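PDB 2XUA: 3-oxoadipate enol-lactonase from Burkholderia xenovorans, which probably hydrolyses the enol-lactone ring of 3-oxoadipate enol-lactone to 3-oxoadipate, a step in the breakdown of catechol-type aromatic compounds. Local coordinates for residues 14-19 against 55-61; 28-34 against 94-100; 117-121 against 260-264. All blocks are in the same frame, centred on the assembly; numbering follows the deposited sequence.

Contact 1: residues 14-19 against 55-61; sequences LHYRID and VLRYDTR
Arg57 and Asp19 meet across an antiparallel strand pair near one edge of the mixed alpha/beta hydrolase sheet, where strand 12-19 runs beside strand 54-58 with their segment axes 157° apart. The face that carries Arg17, Asp19, Val55 and Arg57 is the tight one. Arg57 NH2 donates to Asp19 OD2 in a salt bridge of 2.7 Å, reaching the syn side of the carboxylate while keeping that oxygen close to its own guanidinium plane. Arg57 gets there because its chain bends at chi3 (-79°), carrying the guanidinium across to the partner strand. Arg17 CD lies over one face of this group, 3.3 Å from Arg57 NH2. The two arginines run side by side, but their charge is answered across the dimer by Asp176 of the second subunit, which forms a salt bridge with each.

The other face is looser and, at Tyr16 and Ile18, partly exposed. There Leu56 CD1 touches Tyr16 CD1 and Ile18 CG1, each at 4.0 Å, and the Tyr16 ring leads away from the partner strand. Helix 75-88 covers Tyr58 and Tyr16 through Leu85.

Beyond the last bridge, Asp59 N bonds to His15 O, and Asp59 OD2 sits in the plane of the imidazole at its edge, 3.3 Å from His15 CD2. Asp59 OD1 and OD2 accept from Leu39 N and His65 N, while His15 ND1 bonds to Pro5 O. On the tight face, beside the salt bridge, a water accepts from Arg57 NE at 2.9 Å and lies within hydrogen-bonding distance of both Arg17 O and Asp19 OD2, with more acceptors around it than protons.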
loop_
_atom_site.group_PDB
_atom_site.type_symbol
_atom_site.label_atom_id
_atom_site.label_comp_id
_atom_site.label_asym_id
_atom_site.label_seq_id
_atom_site.Cartn_x
_atom_site.Cartn_y
_atom_site.Cartn_z
ATOM N N LEU B 14 4.067 -2.842 -16.647
ATOM C CA LEU B 14 3.876 -3.342 -15.288
ATOM C C LEU B 14 4.753 -2.643 -14.264
ATOM O O LEU B 14 5.958 -2.541 -14.445
ATOM C CB LEU B 14 4.165 -4.838 -15.204
ATOM C CG LEU B 14 3.470 -5.775 -16.224
ATOM C CD1 LEU B 14 4.095 -7.144 -16.171
ATOM C CD2 LEU B 14 1.974 -5.842 -15.965
ATOM N N HIS B 15 4.120 -2.245 -13.164
ATOM C CA HIS B 15 4.815 -1.761 -11.985
ATOM C C HIS B 15 5.435 -2.964 -11.259
ATOM O O HIS B 15 4.776 -3.986 -11.028
ATOM C CB HIS B 15 3.851 -0.966 -11.090
ATOM C CG HIS B 15 4.413 -0.612 -9.737
ATOM N ND1 HIS B 15 5.641 -0.010 -9.564
ATOM C CD2 HIS B 15 3.906 -0.788 -8.493
ATOM C CE1 HIS B 15 5.878 0.147 -8.275
ATOM N NE2 HIS B 15 4.841 -0.290 -7.600
ATOM N N TYR B 16 6.704 -2.867 -10.897
ATOM C CA TYR B 16 7.317 -3.973 -10.150
ATOM C C TYR B 16 8.177 -3.492 -8.972
ATOM O O TYR B 16 8.520 -2.292 -8.878
ATOM C CB TYR B 16 8.164 -4.886 -11.093
ATOM C CG TYR B 16 9.397 -4.209 -11.652
ATOM C CD1 TYR B 16 10.631 -4.269 -10.977
ATOM C CD2 TYR B 16 9.328 -3.505 -12.863
ATOM C CE1 TYR B 16 11.777 -3.589 -11.493
ATOM C CE2 TYR B 16 10.446 -2.843 -13.384
ATOM C CZ TYR B 16 11.659 -2.896 -12.700
ATOM O OH TYR B 16 12.766 -2.223 -13.209
ATOM N N ARG B 17 8.585 -4.436 -8.144
ATOM C CA ARG B 17 9.406 -4.116 -6.949
ATOM C C ARG B 17 10.356 -5.190 -6.659
ATOM O O ARG B 17 9.954 -6.344 -6.633
ATOM C CB ARG B 17 8.507 -3.867 -5.746
ATOM C CG ARG B 17 9.236 -3.413 -4.500
ATOM C CD ARG B 17 8.226 -2.735 -3.538
ATOM N NE ARG B 17 7.810 -1.387 -3.985
ATOM C CZ ARG B 17 6.930 -0.621 -3.350
ATOM N NH1 ARG B 17 6.322 -1.046 -2.264
ATOM N NH2 ARG B 17 6.592 0.529 -3.846
ATOM N N ILE B 18 11.616 -4.830 -6.413
ATOM C CA ILE B 18 12.651 -5.842 -6.091
ATOM C C ILE B 18 13.170 -5.711 -4.605
ATOM O O ILE B 18 13.423 -4.590 -4.122
ATOM C CB ILE B 18 13.839 -5.731 -7.070
ATOM C CG1 ILE B 18 13.399 -6.048 -8.506
ATOM C CG2 ILE B 18 15.039 -6.642 -6.641
ATOM C CD1 ILE B 18 14.450 -5.772 -9.598
ATOM N N ASP B 19 13.289 -6.818 -3.873
ATOM C CA ASP B 19 13.935 -6.772 -2.559
ATOM C C ASP B 19 15.028 -7.838 -2.488
ATOM O O ASP B 19 15.038 -8.764 -3.285
ATOM C CB ASP B 19 12.904 -6.983 -1.428
ATOM C CG ASP B 19 11.861 -5.893 -1.367
ATOM O OD1 ASP B 19 12.061 -4.955 -0.542
ATOM O OD2 ASP B 19 10.827 -5.982 -2.117
ATOM N N VAL B 55 13.914 -11.082 -4.460
ATOM C CA VAL B 55 12.468 -11.028 -4.571
ATOM C C VAL B 55 11.955 -10.092 -5.610
ATOM O O VAL B 55 12.262 -8.887 -5.622
ATOM C CB VAL B 55 11.805 -10.681 -3.220
ATOM C CG1 VAL B 55 10.266 -10.841 -3.383
ATOM C CG2 VAL B 55 12.335 -11.654 -2.102
ATOM N N LEU B 56 11.142 -10.620 -6.512
ATOM C CA LEU B 56 10.414 -9.807 -7.436
ATOM C C LEU B 56 8.921 -9.853 -7.179
ATOM O O LEU B 56 8.312 -10.963 -7.162
ATOM C CB LEU B 56 10.689 -10.320 -8.868
ATOM C CG LEU B 56 9.962 -9.661 -10.014
ATOM C CD1 LEU B 56 10.300 -8.125 -10.022
ATOM C CD2 LEU B 56 10.355 -10.324 -11.383
ATOM N N ARG B 57 8.335 -8.671 -6.995
ATOM C CA ARG B 57 6.871 -8.517 -6.941
ATOM C C ARG B 57 6.434 -7.618 -8.073
ATOM O O ARG B 57 7.236 -6.784 -8.565
ATOM C CB ARG B 57 6.466 -7.838 -5.627
ATOM C CG ARG B 57 6.603 -8.768 -4.442
ATOM C CD ARG B 57 6.198 -7.945 -3.181
ATOM N NE ARG B 57 7.312 -7.089 -2.770
ATOM C CZ ARG B 57 7.210 -6.003 -1.960
ATOM N NH1 ARG B 57 6.045 -5.582 -1.525
ATOM N NH2 ARG B 57 8.292 -5.335 -1.562
ATOM N N TYR B 58 5.161 -7.706 -8.464
ATOM C CA TYR B 58 4.693 -6.859 -9.525
ATOM C C TYR B 58 3.182 -6.695 -9.387
ATOM O O TYR B 58 2.521 -7.479 -8.708
ATOM C CB TYR B 58 5.106 -7.461 -10.910
ATOM C CG TYR B 58 4.333 -8.693 -11.282
ATOM C CD1 TYR B 58 3.272 -8.634 -12.208
ATOM C CD2 TYR B 58 4.669 -9.929 -10.757
ATOM C CE1 TYR B 58 2.516 -9.800 -12.528
ATOM C CE2 TYR B 58 3.937 -11.086 -11.071
ATOM C CZ TYR B 58 2.856 -10.995 -11.934
ATOM O OH TYR B 58 2.161 -12.126 -12.246
ATOM N N ASP B 59 2.665 -5.640 -9.991
ATOM C CA ASP B 59 1.223 -5.451 -10.103
ATOM C C ASP B 59 0.768 -6.124 -11.388
ATOM O O ASP B 59 1.167 -5.739 -12.505
ATOM C CB ASP B 59 0.866 -3.969 -10.073
ATOM C CG ASP B 59 0.972 -3.378 -8.654
ATOM O OD1 ASP B 59 1.095 -4.150 -7.718
ATOM O OD2 ASP B 59 0.922 -2.154 -8.444
ATOM N N THR B 60 -0.088 -7.120 -11.222
ATOM C CA THR B 60 -0.662 -7.816 -12.395
ATOM C C THR B 60 -1.330 -6.788 -13.315
ATOM O O THR B 60 -1.835 -5.771 -12.864
ATOM C CB THR B 60 -1.700 -8.839 -11.874
ATOM O OG1 THR B 60 -1.056 -9.773 -10.990
ATOM C CG2 THR B 60 -2.366 -9.644 -13.065
ATOM N N ARG B 61 -1.361 -7.023 -14.620
ATOM C CA ARG B 61 -2.064 -6.077 -15.497
ATOM C C ARG B 61 -3.490 -5.824 -14.965
ATOM O O ARG B 61 -4.127 -6.699 -14.389
ATOM C CB ARG B 61 -2.152 -6.620 -16.949
ATOM C CG ARG B 61 -2.747 -7.988 -17.049
ATOM C CD ARG B 61 -3.136 -8.213 -18.584
ATOM N NE ARG B 61 -1.912 -8.306 -19.401
ATOM C CZ ARG B 61 -1.832 -8.077 -20.714
ATOM N NH1 ARG B 61 -2.915 -7.733 -21.413
ATOM N NH2 ARG B 61 -0.665 -8.230 -21.338
HETATM O O HOH W 1 9.885 -7.496 -3.984
#

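Contact 2: residues 28-34 against 94-100; sequences WIVLSNS and ANFCGLS
Strands 28-32 and 94-99 run parallel, their segment axes 25° apart and 4.3 Å at closest approach, and five backbone hydrogen bonds join them, from Asn95 N to Trp28 O at one end to Leu99 N to Ser32 O at the other. On one face Phe96 is the central side chain. With CG anti to the backbone N (chi1 -173°), its ring reaches along the neighbouring strand, so that CD1 lies 4.0 Å from Val30 CB and CZ lies 3.3 Å from Ser32 CB. Ala94 CB fits behind, against both Trp28 CB and Val30 CG2. On the other face Leu31 CD2 packs on Cys97 CB at 3.5 Å, with Ile29 CD1 near the same carbon; Cys97 also touches strand 117-123.

The C-terminal ends carry the polar chemistry. Ser34, which contacts the bound laevulinic acid, places OG 3.6 Å from Ser100 CB, and one water joins Ser34 OG to Ser100 OG. Ser100 has a positive phi of 55°, a strained backbone consistent with a nucleophile elbow between strand and helix. With Gly98 and Gly102 it fits the GxSxG pattern, which implies that this parallel pair probably presents the nucleophile beside the ligand pocket.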
loop_
_atom_site.group_PDB
_atom_site.type_symbol
_atom_site.label_atom_id
_atom_site.label_comp_id
_atom_site.label_asym_id
_atom_site.label_seq_id
_atom_site.Cartn_x
_atom_site.Cartn_y
_atom_site.Cartn_z
ATOM N N TRP B 28 16.270 -16.362 -7.395
ATOM C CA TRP B 28 15.133 -15.466 -7.481
ATOM C C TRP B 28 13.860 -16.145 -6.989
ATOM O O TRP B 28 13.722 -17.363 -7.095
ATOM C CB TRP B 28 14.937 -15.072 -8.927
ATOM C CG TRP B 28 15.790 -13.923 -9.333
ATOM C CD1 TRP B 28 16.922 -13.994 -10.083
ATOM C CD2 TRP B 28 15.534 -12.537 -9.109
ATOM N NE1 TRP B 28 17.418 -12.728 -10.297
ATOM C CE2 TRP B 28 16.609 -11.816 -9.683
ATOM C CE3 TRP B 28 14.553 -11.830 -8.417
ATOM C CZ2 TRP B 28 16.717 -10.416 -9.600
ATOM C CZ3 TRP B 28 14.625 -10.387 -8.373
ATOM C CH2 TRP B 28 15.697 -9.717 -8.953
ATOM N N ILE B 29 12.937 -15.346 -6.446
ATOM C CA ILE B 29 11.535 -15.766 -6.242
ATOM C C ILE B 29 10.643 -14.680 -6.823
ATOM O O ILE B 29 10.936 -13.473 -6.622
ATOM C CB ILE B 29 11.189 -16.173 -4.799
ATOM C CG1 ILE B 29 9.758 -16.727 -4.732
ATOM C CG2 ILE B 29 11.428 -14.999 -3.836
ATOM C CD1 ILE B 29 9.341 -17.078 -3.268
ATOM N N VAL B 30 9.607 -15.083 -7.584
ATOM C CA VAL B 30 8.645 -14.108 -8.143
ATOM C C VAL B 30 7.352 -14.382 -7.415
ATOM O O VAL B 30 6.978 -15.530 -7.247
ATOM C CB VAL B 30 8.414 -14.365 -9.658
ATOM C CG1 VAL B 30 7.256 -13.481 -10.234
ATOM C CG2 VAL B 30 9.735 -14.158 -10.440
ATOM N N LEU B 31 6.686 -13.336 -6.949
ATOM C CA LEU B 31 5.414 -13.542 -6.207
ATOM C C LEU B 31 4.332 -13.060 -7.178
ATOM O O LEU B 31 4.539 -12.036 -7.834
ATOM C CB LEU B 31 5.449 -12.631 -4.960
ATOM C CG LEU B 31 6.579 -13.018 -3.992
ATOM C CD1 LEU B 31 6.521 -12.192 -2.642
ATOM C CD2 LEU B 31 6.519 -14.536 -3.695
ATOM N N SER B 32 3.148 -13.671 -7.175
ATOM C CA SER B 32 2.095 -13.173 -8.044
ATOM C C SER B 32 0.781 -13.043 -7.300
ATOM O O SER B 32 0.417 -13.920 -6.537
ATOM C CB SER B 32 2.001 -14.100 -9.280
ATOM O OG SER B 32 1.077 -13.507 -10.193
ATOM N N ASN B 33 0.127 -11.892 -7.441
ATOM C CA ASN B 33 -0.913 -11.417 -6.518
ATOM C C ASN B 33 -2.310 -12.027 -6.862
ATOM O O ASN B 33 -2.549 -12.590 -7.938
ATOM C CB ASN B 33 -1.142 -9.899 -6.658
ATOM C CG ASN B 33 0.128 -9.056 -6.558
ATOM O OD1 ASN B 33 0.148 -7.894 -6.984
ATOM N ND2 ASN B 33 1.183 -9.627 -6.048
ATOM N N SER B 34 -3.207 -11.887 -5.908
ATOM C CA SER B 34 -4.640 -12.211 -6.093
ATOM C C SER B 34 -5.356 -11.130 -6.881
ATOM O O SER B 34 -4.972 -9.928 -6.838
ATOM C CB SER B 34 -5.279 -12.252 -4.695
ATOM O OG SER B 34 -6.545 -12.957 -4.780
ATOM N N ALA B 94 13.332 -18.893 -11.805
ATOM C CA ALA B 94 12.919 -18.416 -10.482
ATOM C C ALA B 94 11.981 -19.387 -9.811
ATOM O O ALA B 94 11.223 -20.128 -10.474
ATOM C CB ALA B 94 12.228 -17.025 -10.620
ATOM N N ASN B 95 12.030 -19.385 -8.491
ATOM C CA ASN B 95 10.951 -19.875 -7.683
ATOM C C ASN B 95 9.737 -18.973 -7.895
ATOM O O ASN B 95 9.844 -17.807 -8.308
ATOM C CB ASN B 95 11.374 -19.953 -6.200
ATOM C CG ASN B 95 12.606 -20.800 -6.008
ATOM O OD1 ASN B 95 13.743 -20.303 -6.024
ATOM N ND2 ASN B 95 12.396 -22.101 -5.904
ATOM N N PHE B 96 8.561 -19.524 -7.656
ATOM C CA PHE B 96 7.350 -18.800 -7.950
ATOM C C PHE B 96 6.374 -19.146 -6.864
ATOM O O PHE B 96 6.205 -20.321 -6.505
ATOM C CB PHE B 96 6.787 -19.184 -9.331
ATOM C CG PHE B 96 5.601 -18.339 -9.767
ATOM C CD1 PHE B 96 5.782 -17.219 -10.554
ATOM C CD2 PHE B 96 4.286 -18.692 -9.378
ATOM C CE1 PHE B 96 4.663 -16.443 -10.957
ATOM C CE2 PHE B 96 3.191 -17.889 -9.737
ATOM C CZ PHE B 96 3.361 -16.829 -10.535
ATOM N N CYS B 97 5.726 -18.100 -6.349
ATOM C CA CYS B 97 4.709 -18.238 -5.288
ATOM C C CYS B 97 3.602 -17.296 -5.664
ATOM O O CYS B 97 3.784 -16.064 -5.705
ATOM C CB CYS B 97 5.283 -17.848 -3.906
ATOM S SG CYS B 97 4.086 -17.897 -2.517
ATOM N N GLY B 98 2.440 -17.869 -5.910
ATOM C CA GLY B 98 1.295 -17.091 -6.395
ATOM C C GLY B 98 0.101 -17.462 -5.573
ATOM O O GLY B 98 0.001 -18.608 -5.121
ATOM N N LEU B 99 -0.747 -16.470 -5.333
ATOM C CA LEU B 99 -1.921 -16.659 -4.528
ATOM C C LEU B 99 -3.157 -16.420 -5.393
ATOM O O LEU B 99 -3.247 -15.429 -6.057
ATOM C CB LEU B 99 -1.933 -15.742 -3.302
ATOM C CG LEU B 99 -2.963 -16.122 -2.211
ATOM C CD1 LEU B 99 -2.416 -15.898 -0.798
ATOM C CD2 LEU B 99 -4.289 -15.437 -2.374
ATOM N N SER B 100 -4.093 -17.385 -5.331
ATOM C CA SER B 100 -5.317 -17.403 -6.147
ATOM C C SER B 100 -5.085 -17.315 -7.662
ATOM O O SER B 100 -4.469 -18.221 -8.192
ATOM C CB SER B 100 -6.399 -16.412 -5.638
ATOM O OG SER B 100 -7.649 -16.917 -6.165
HETATM O O HOH W 2 -9.110 -14.642 -5.409
#

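Contact 3: residues 117-121 against 260-264; sequences IERVA and DFLTE
Arg119 lies over the Phe261 ring, and this apolar packing makes up much of the contact between strand 117-123 and the C-terminal end of helix 251-263. Arg119 CD is above one face of the ring, 4.1 Å from Phe261 CZ, while the guanidinium and ring planes stand 43° apart. Closer to the strand, Arg119 CB meets Leu262 CD2 at 3.5 Å. Two consecutive helix residues therefore hold the base of the arginine. Separately, a ring carbon, Phe261 CE2, meets a backbone carbonyl oxygen, Val120 O, at 3.4 Å.

The polar interactions gather at the far end of the same side chain. An extended run from CG to NE carries NH1 past the ring to the backbone of the helix, where it makes a weak hydrogen bond of 3.3 Å to Phe261 O. Arg119 NH1 is also paired in a salt bridge with Glu264 OE1; their modelled separation is too short to be taken literally. The other carboxylate oxygen of Glu264 bridges to Arg236.

Within the alpha/beta hydrolase fold, this places the terminal helix against one face of the central sheet: Leu262 reaches Asn95 on strand 94-99, and Phe261 touches Leu210 on strand 209-214, the neighbours of strand 117-123 on its two sides.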
loop_
_atom_site.group_PDB
_atom_site.type_symbol
_atom_site.label_atom_id
_atom_site.label_comp_id
_atom_site.label_asym_id
_atom_site.label_seq_id
_atom_site.Cartn_x
_atom_site.Cartn_y
_atom_site.Cartn_z
ATOM N N ILE B 117 11.265 -22.152 -14.342
ATOM C CA ILE B 117 10.744 -22.288 -12.959
ATOM C C ILE B 117 11.571 -23.228 -12.093
ATOM O O ILE B 117 11.892 -24.340 -12.516
ATOM C CB ILE B 117 9.202 -22.733 -12.962
ATOM C CG1 ILE B 117 8.298 -21.709 -13.620
ATOM C CG2 ILE B 117 8.709 -23.046 -11.558
ATOM C CD1 ILE B 117 8.370 -20.233 -13.104
ATOM N N GLU B 118 11.926 -22.855 -10.867
ATOM C CA GLU B 118 12.629 -23.804 -10.005
ATOM C C GLU B 118 11.649 -24.630 -9.193
ATOM O O GLU B 118 11.583 -25.828 -9.352
ATOM C CB GLU B 118 13.693 -23.120 -9.138
ATOM C CG GLU B 118 14.265 -23.931 -8.007
ATOM C CD GLU B 118 15.672 -24.408 -8.263
ATOM O OE1 GLU B 118 16.565 -23.536 -8.463
ATOM O OE2 GLU B 118 15.901 -25.650 -8.222
ATOM N N ARG B 119 10.928 -23.982 -8.280
ATOM C CA ARG B 119 9.973 -24.625 -7.363
ATOM C C ARG B 119 8.741 -23.706 -7.335
ATOM O O ARG B 119 8.826 -22.454 -7.607
ATOM C CB ARG B 119 10.547 -24.875 -5.949
ATOM C CG ARG B 119 11.661 -25.894 -5.832
ATOM C CD ARG B 119 11.867 -26.415 -4.397
ATOM N NE ARG B 119 12.587 -27.701 -4.438
ATOM C CZ ARG B 119 12.468 -28.724 -3.568
ATOM N NH1 ARG B 119 11.676 -28.641 -2.493
ATOM N NH2 ARG B 119 13.176 -29.849 -3.772
ATOM N N VAL B 120 7.558 -24.307 -7.145
ATOM C CA VAL B 120 6.368 -23.487 -7.274
ATOM C C VAL B 120 5.575 -23.627 -5.980
ATOM O O VAL B 120 5.511 -24.719 -5.471
ATOM C CB VAL B 120 5.605 -23.857 -8.574
ATOM C CG1 VAL B 120 4.704 -25.066 -8.373
ATOM C CG2 VAL B 120 4.864 -22.686 -9.151
ATOM N N ALA B 121 5.073 -22.528 -5.382
ATOM C CA ALA B 121 4.180 -22.597 -4.231
ATOM C C ALA B 121 2.816 -22.082 -4.751
ATOM O O ALA B 121 2.710 -20.929 -5.186
ATOM C CB ALA B 121 4.679 -21.708 -3.047
ATOM N N ASP B 260 10.553 -22.883 4.139
ATOM C CA ASP B 260 11.163 -24.191 4.374
ATOM C C ASP B 260 11.073 -25.015 3.097
ATOM O O ASP B 260 12.046 -25.680 2.709
ATOM C CB ASP B 260 10.509 -24.942 5.553
ATOM C CG ASP B 260 10.667 -24.224 6.900
ATOM O OD1 ASP B 260 11.481 -23.279 7.093
ATOM O OD2 ASP B 260 9.923 -24.620 7.803
ATOM N N PHE B 261 9.931 -24.934 2.405
ATOM C CA PHE B 261 9.735 -25.648 1.140
ATOM C C PHE B 261 10.713 -25.167 0.071
ATOM O O PHE B 261 11.277 -25.967 -0.657
ATOM C CB PHE B 261 8.279 -25.556 0.596
ATOM C CG PHE B 261 8.127 -26.034 -0.810
ATOM C CD1 PHE B 261 8.190 -27.402 -1.123
ATOM C CD2 PHE B 261 7.981 -25.127 -1.853
ATOM C CE1 PHE B 261 8.084 -27.843 -2.475
ATOM C CE2 PHE B 261 7.890 -25.569 -3.201
ATOM C CZ PHE B 261 7.933 -26.924 -3.495
ATOM N N LEU B 262 10.911 -23.865 -0.047
ATOM C CA LEU B 262 11.712 -23.370 -1.178
ATOM C C LEU B 262 13.221 -23.495 -0.936
ATOM O O LEU B 262 14.018 -23.439 -1.897
ATOM C CB LEU B 262 11.348 -21.943 -1.575
ATOM C CG LEU B 262 9.953 -21.734 -2.174
ATOM C CD1 LEU B 262 9.725 -20.216 -2.353
ATOM C CD2 LEU B 262 9.737 -22.484 -3.472
ATOM N N THR B 263 13.602 -23.669 0.318
ATOM C CA THR B 263 15.014 -23.807 0.658
ATOM C C THR B 263 15.402 -25.246 1.046
ATOM O O THR B 263 16.563 -25.454 1.323
ATOM C CB THR B 263 15.431 -22.900 1.824
ATOM O OG1 THR B 263 14.646 -23.236 2.961
ATOM C CG2 THR B 263 15.251 -21.436 1.504
ATOM N N GLU B 264 14.457 -26.203 1.082
ATOM C CA GLU B 264 14.719 -27.632 1.421
ATOM C C GLU B 264 15.981 -28.131 0.712
ATOM O O GLU B 264 16.060 -28.114 -0.540
ATOM C CB GLU B 264 13.579 -28.541 0.896
ATOM C CG GLU B 264 12.345 -28.812 1.774
ATOM C CD GLU B 264 11.088 -29.265 0.950
ATOM O OE1 GLU B 264 11.118 -29.267 -0.311
ATOM O OE2 GLU B 264 10.057 -29.613 1.566
#

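The three contacts sample one sheet in order. Contacts 1 and 2 have centres 10 Å apart and meet directly, with Leu56 N 2.9 Å from Ile29 O, and Tyr58 OH 2.7 Å from Ser32 OG. Contact 2 adjoins contact 3 at 11 Å between centres, where Phe96 O lies 2.7 Å from Ala121 N and Ile29 CD1 packs on Leu262 CD1. Contacts 1 and 3 do not touch, their nearest atoms being about 9 Å apart. Contact 2 reaches the pocket through Ser34, whose side chain is about 3 Å from laevulinic acid; the other pocket residues lie outside the three contacts, and the Thr60 side chain of contact 1 is about 10 Å from the ligand.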